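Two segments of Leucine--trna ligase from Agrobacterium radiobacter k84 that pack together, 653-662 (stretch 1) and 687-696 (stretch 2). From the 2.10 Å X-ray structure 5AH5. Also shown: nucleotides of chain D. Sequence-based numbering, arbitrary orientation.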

# COMPACT_ATOMS: atom_id res chain seq x y z
N GLU B 653 -17.02 27.64 -37.18
CA GLU B 653 -17.37 26.27 -36.77
C GLU B 653 -16.13 25.40 -36.45
O GLU B 653 -16.21 24.49 -35.58
CB GLU B 653 -18.22 25.58 -37.85
CG GLU B 653 -19.37 26.43 -38.43
CD GLU B 653 -19.05 27.13 -39.77
OE1 GLU B 653 -18.84 26.41 -40.77
OE2 GLU B 653 -19.04 28.40 -39.82
N GLU B 654 -15.03 25.65 -37.17
CA GLU B 654 -13.78 24.90 -37.00
C GLU B 654 -13.05 25.25 -35.69
O GLU B 654 -12.54 24.36 -35.01
CB GLU B 654 -12.84 25.13 -38.19
CG GLU B 654 -13.16 24.29 -39.43
CD GLU B 654 -12.04 24.35 -40.50
OE1 GLU B 654 -12.05 25.32 -41.29
OE2 GLU B 654 -11.16 23.43 -40.54
N ASP B 655 -12.98 26.54 -35.36
CA ASP B 655 -12.53 27.00 -34.03
C ASP B 655 -13.32 26.37 -32.93
O ASP B 655 -12.77 25.96 -31.93
CB ASP B 655 -12.69 28.50 -33.88
CG ASP B 655 -11.75 29.26 -34.74
OD1 ASP B 655 -10.70 28.71 -35.11
OD2 ASP B 655 -12.03 30.44 -35.02
N ARG B 656 -14.62 26.28 -33.14
CA ARG B 656 -15.51 25.72 -32.15
C ARG B 656 -15.40 24.22 -32.04
O ARG B 656 -15.83 23.65 -31.02
CB ARG B 656 -16.97 26.12 -32.44
CG ARG B 656 -17.31 27.55 -32.08
CD ARG B 656 -17.84 27.67 -30.66
NE ARG B 656 -19.26 27.32 -30.56
CZ ARG B 656 -19.89 26.93 -29.44
NH1 ARG B 656 -19.23 26.80 -28.29
NH2 ARG B 656 -21.19 26.65 -29.48
N GLU B 657 -14.92 23.55 -33.09
CA GLU B 657 -14.68 22.12 -32.98
C GLU B 657 -13.41 21.91 -32.14
O GLU B 657 -13.39 21.04 -31.27
CB GLU B 657 -14.55 21.41 -34.31
CG GLU B 657 -14.40 19.88 -34.23
CD GLU B 657 -15.50 19.17 -33.41
OE1 GLU B 657 -16.67 19.65 -33.37
OE2 GLU B 657 -15.19 18.12 -32.79
N ILE B 658 -12.41 22.72 -32.42
CA ILE B 658 -11.16 22.69 -31.69
C ILE B 658 -11.44 23.02 -30.22
O ILE B 658 -11.12 22.22 -29.34
CB ILE B 658 -10.10 23.62 -32.29
CG1 ILE B 658 -9.67 23.09 -33.66
CG2 ILE B 658 -8.87 23.73 -31.37
CD1 ILE B 658 -8.86 24.06 -34.50
N ALA B 659 -12.12 24.15 -29.98
CA ALA B 659 -12.37 24.63 -28.61
C ALA B 659 -13.09 23.59 -27.80
O ALA B 659 -12.74 23.31 -26.67
CB ALA B 659 -13.13 25.94 -28.62
N ARG B 660 -14.06 22.95 -28.42
CA ARG B 660 -14.78 21.91 -27.78
C ARG B 660 -13.94 20.70 -27.38
O ARG B 660 -14.22 20.09 -26.33
CB ARG B 660 -15.90 21.43 -28.69
CG ARG B 660 -16.65 20.25 -28.09
CD ARG B 660 -17.93 19.87 -28.80
NE ARG B 660 -18.07 18.43 -28.65
CZ ARG B 660 -17.56 17.53 -29.48
NH1 ARG B 660 -16.92 17.91 -30.59
NH2 ARG B 660 -17.71 16.23 -29.22
N GLN B 661 -13.06 20.28 -28.27
CA GLN B 661 -12.22 19.11 -28.06
C GLN B 661 -11.24 19.34 -26.86
O GLN B 661 -11.06 18.47 -26.03
CB GLN B 661 -11.48 18.78 -29.35
CG GLN B 661 -12.36 18.10 -30.39
CD GLN B 661 -12.01 16.64 -30.50
OE1 GLN B 661 -11.23 16.22 -31.39
NE2 GLN B 661 -12.51 15.85 -29.54
N LEU B 662 -10.72 20.55 -26.77
CA LEU B 662 -9.91 20.97 -25.67
C LEU B 662 -10.63 20.94 -24.37
O LEU B 662 -10.06 20.48 -23.39
CB LEU B 662 -9.27 22.33 -25.95
CG LEU B 662 -7.92 22.01 -26.61
CD1 LEU B 662 -8.02 21.86 -28.13
CD2 LEU B 662 -6.86 22.99 -26.22
N SER B 687 -4.56 12.88 -28.58
CA SER B 687 -5.75 13.20 -29.44
C SER B 687 -5.76 14.66 -29.76
O SER B 687 -5.87 15.02 -30.90
CB SER B 687 -7.09 12.88 -28.78
OG SER B 687 -7.35 11.50 -28.84
N VAL B 688 -5.56 15.49 -28.75
CA VAL B 688 -5.50 16.95 -28.97
C VAL B 688 -4.37 17.32 -29.88
O VAL B 688 -4.52 18.19 -30.77
CB VAL B 688 -5.44 17.72 -27.63
CG1 VAL B 688 -5.03 19.17 -27.79
CG2 VAL B 688 -6.78 17.59 -26.92
N THR B 689 -3.22 16.68 -29.66
CA THR B 689 -2.08 16.96 -30.47
C THR B 689 -2.39 16.60 -31.93
O THR B 689 -2.04 17.34 -32.81
CB THR B 689 -0.85 16.13 -29.98
OG1 THR B 689 -0.67 16.35 -28.55
CG2 THR B 689 0.37 16.47 -30.78
N ASN B 690 -3.00 15.46 -32.18
CA ASN B 690 -3.34 15.08 -33.56
C ASN B 690 -4.32 16.06 -34.16
O ASN B 690 -4.14 16.46 -35.30
CB ASN B 690 -3.88 13.67 -33.64
CG ASN B 690 -2.87 12.64 -33.17
OD1 ASN B 690 -1.65 12.83 -33.30
ND2 ASN B 690 -3.38 11.54 -32.66
N LEU B 691 -5.26 16.52 -33.34
CA LEU B 691 -6.28 17.48 -33.73
C LEU B 691 -5.66 18.72 -34.24
O LEU B 691 -6.07 19.23 -35.31
CB LEU B 691 -7.21 17.81 -32.57
CG LEU B 691 -8.30 18.83 -32.89
CD1 LEU B 691 -9.29 18.19 -33.87
CD2 LEU B 691 -8.98 19.33 -31.63
N LEU B 692 -4.65 19.20 -33.52
CA LEU B 692 -4.01 20.44 -33.89
C LEU B 692 -3.11 20.33 -35.12
O LEU B 692 -2.91 21.33 -35.85
CB LEU B 692 -3.25 21.03 -32.71
CG LEU B 692 -4.10 21.45 -31.52
CD1 LEU B 692 -3.21 22.06 -30.46
CD2 LEU B 692 -5.19 22.43 -31.94
N TYR B 693 -2.51 19.17 -35.35
CA TYR B 693 -1.76 18.96 -36.60
C TYR B 693 -2.70 19.04 -37.82
O TYR B 693 -2.33 19.57 -38.86
CB TYR B 693 -1.05 17.59 -36.59
CG TYR B 693 0.39 17.73 -36.13
CD1 TYR B 693 1.39 18.22 -37.00
CD2 TYR B 693 0.73 17.47 -34.82
CE1 TYR B 693 2.70 18.40 -36.55
CE2 TYR B 693 2.04 17.59 -34.39
CZ TYR B 693 3.01 18.06 -35.24
OH TYR B 693 4.28 18.20 -34.74
N GLU B 694 -3.89 18.48 -37.64
CA GLU B 694 -4.86 18.21 -38.71
C GLU B 694 -5.67 19.47 -39.01
O GLU B 694 -5.92 19.74 -40.16
CB GLU B 694 -5.82 17.05 -38.30
CG GLU B 694 -7.14 16.98 -39.08
CD GLU B 694 -8.11 15.88 -38.60
OE1 GLU B 694 -8.66 15.92 -37.45
OE2 GLU B 694 -8.36 14.96 -39.40
N LYS B 695 -6.14 20.17 -37.96
CA LYS B 695 -7.06 21.32 -38.10
C LYS B 695 -6.42 22.64 -37.74
O LYS B 695 -7.02 23.66 -38.01
CB LYS B 695 -8.31 21.18 -37.24
CG LYS B 695 -9.06 19.87 -37.31
CD LYS B 695 -9.85 19.72 -38.61
CE LYS B 695 -10.89 18.60 -38.51
NZ LYS B 695 -11.84 18.77 -37.36
N GLY B 696 -5.23 22.66 -37.12
CA GLY B 696 -4.59 23.96 -36.76
C GLY B 696 -4.12 24.60 -38.06
O GLY B 696 -3.92 23.91 -39.04
P A D 25 -2.26 8.27 -31.35
OP1 A D 25 -1.65 9.52 -31.77
OP2 A D 25 -2.82 7.29 -32.27
O5' A D 25 -1.23 7.48 -30.42
C5' A D 25 -0.27 6.64 -30.97
C4' A D 25 0.31 5.75 -29.90
O4' A D 25 -0.76 5.01 -29.28
C3' A D 25 1.23 4.69 -30.49
O3' A D 25 2.54 5.18 -30.60
C2' A D 25 1.07 3.53 -29.55
O2' A D 25 1.91 3.54 -28.45
C1' A D 25 -0.39 3.66 -29.14
N9 A D 25 -1.30 2.84 -29.93
C8 A D 25 -2.29 3.23 -30.81
N7 A D 25 -2.96 2.23 -31.31
C5 A D 25 -2.36 1.10 -30.77
C6 A D 25 -2.61 -0.27 -30.91
N6 A D 25 -3.57 -0.77 -31.68
N1 A D 25 -1.85 -1.13 -30.19
C2 A D 25 -0.89 -0.63 -29.40
N3 A D 25 -0.56 0.64 -29.19
C4 A D 25 -1.36 1.47 -29.88
P C D 24 -7.96 7.82 -32.00
OP1 C D 24 -7.97 9.19 -32.46
OP2 C D 24 -7.84 6.67 -32.87
O5' C D 24 -6.70 7.65 -31.01
C5' C D 24 -6.42 8.63 -29.99
C4' C D 24 -5.30 8.14 -29.07
O4' C D 24 -5.78 7.06 -28.24
C3' C D 24 -4.11 7.52 -29.77
O3' C D 24 -3.36 8.60 -30.32
C2' C D 24 -3.49 6.73 -28.65
O2' C D 24 -2.92 7.49 -27.60
C1' C D 24 -4.74 6.13 -28.02
N1 C D 24 -5.12 4.84 -28.58
C2 C D 24 -4.40 3.73 -28.14
O2 C D 24 -3.51 3.90 -27.29
N3 C D 24 -4.70 2.51 -28.64
C4 C D 24 -5.66 2.38 -29.56
N4 C D 24 -5.95 1.15 -30.00
C5 C D 24 -6.38 3.50 -30.06
C6 C D 24 -6.08 4.70 -29.55

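Two helices run nearly antiparallel here, at 167° between their N-to-C directions, with axes 10.6 Å apart at closest approach. No hydrogen bond crosses between them; the backbone hydrogen bonds run within each helix, and the pairing rests on side-chain packing. Walking up stretch 2 therefore means walking down stretch 1, from Leu662 back to Glu654.

Ser687 turns its CA-to-CB bond toward stretch 1 but stops short of contact; its OG lies 3.2 Å from C5' of C24, at the nucleic acid. One residue on, Val688 makes the first real contact. Its CA-to-CB bond points sideways, yet its CG1 meets Leu662 CD1 at 4.0 Å, a comfortable van der Waals distance between branched side chains, and the two CA atoms are 6.8 Å apart. Thr689 is out of reach of stretch 1.

Asn690 is out of reach of stretch 1 and binds the nucleotide instead. Its ND2 donates to OP1 of A25 at 2.8 Å, with an N-H...acceptor angle of 179°, an almost perfectly linear bond to a phosphate oxygen. The same helix thus packs against stretch 1 and binds a nucleotide, as befits a tRNA ligase.

Leu691 is the centre of the contact. Buried, pointing toward stretch 1 with chi1 t and chi2 p, it sends CD2 among three residues: 3.4 Å from Gln661 CB, a tight approach, 4.0 Å from Ile658 CA, and 4.4 Å from Leu662 CD1. The methyl reaches the backbone of Ile658 itself. Gln661 CB makes the closest approach, and its OE1 also lies 3.7 Å from Leu691 CD1.

Leu692 adds a flanking contact: its CD2 lies 3.9 Å from Ile658 CG2. Ile658 answers several residues at once, for its CD1 also reaches Lys695 CB at 4.0 Å. One isoleucine thus spans a full turn of the opposing helix. Tyr693 and Glu694 make no contact with stretch 1.

Lys695 closes the interface, and it does so largely with its carbon chain. The side chain lies over stretch 1, with CD 4.4 Å from Glu654 OE2 and NZ 4.2 Å from Glu657 CG; neither is a salt bridge. Glu657 spends its charge within its own helix, where OE2 pairs with Arg660 NH1 at 2.8 Å. Gly696 then leaves helical phi/psi. An ideal CB there would come within 2.5 Å of Leu692 O, so the lack of a side chain suits this backbone shape.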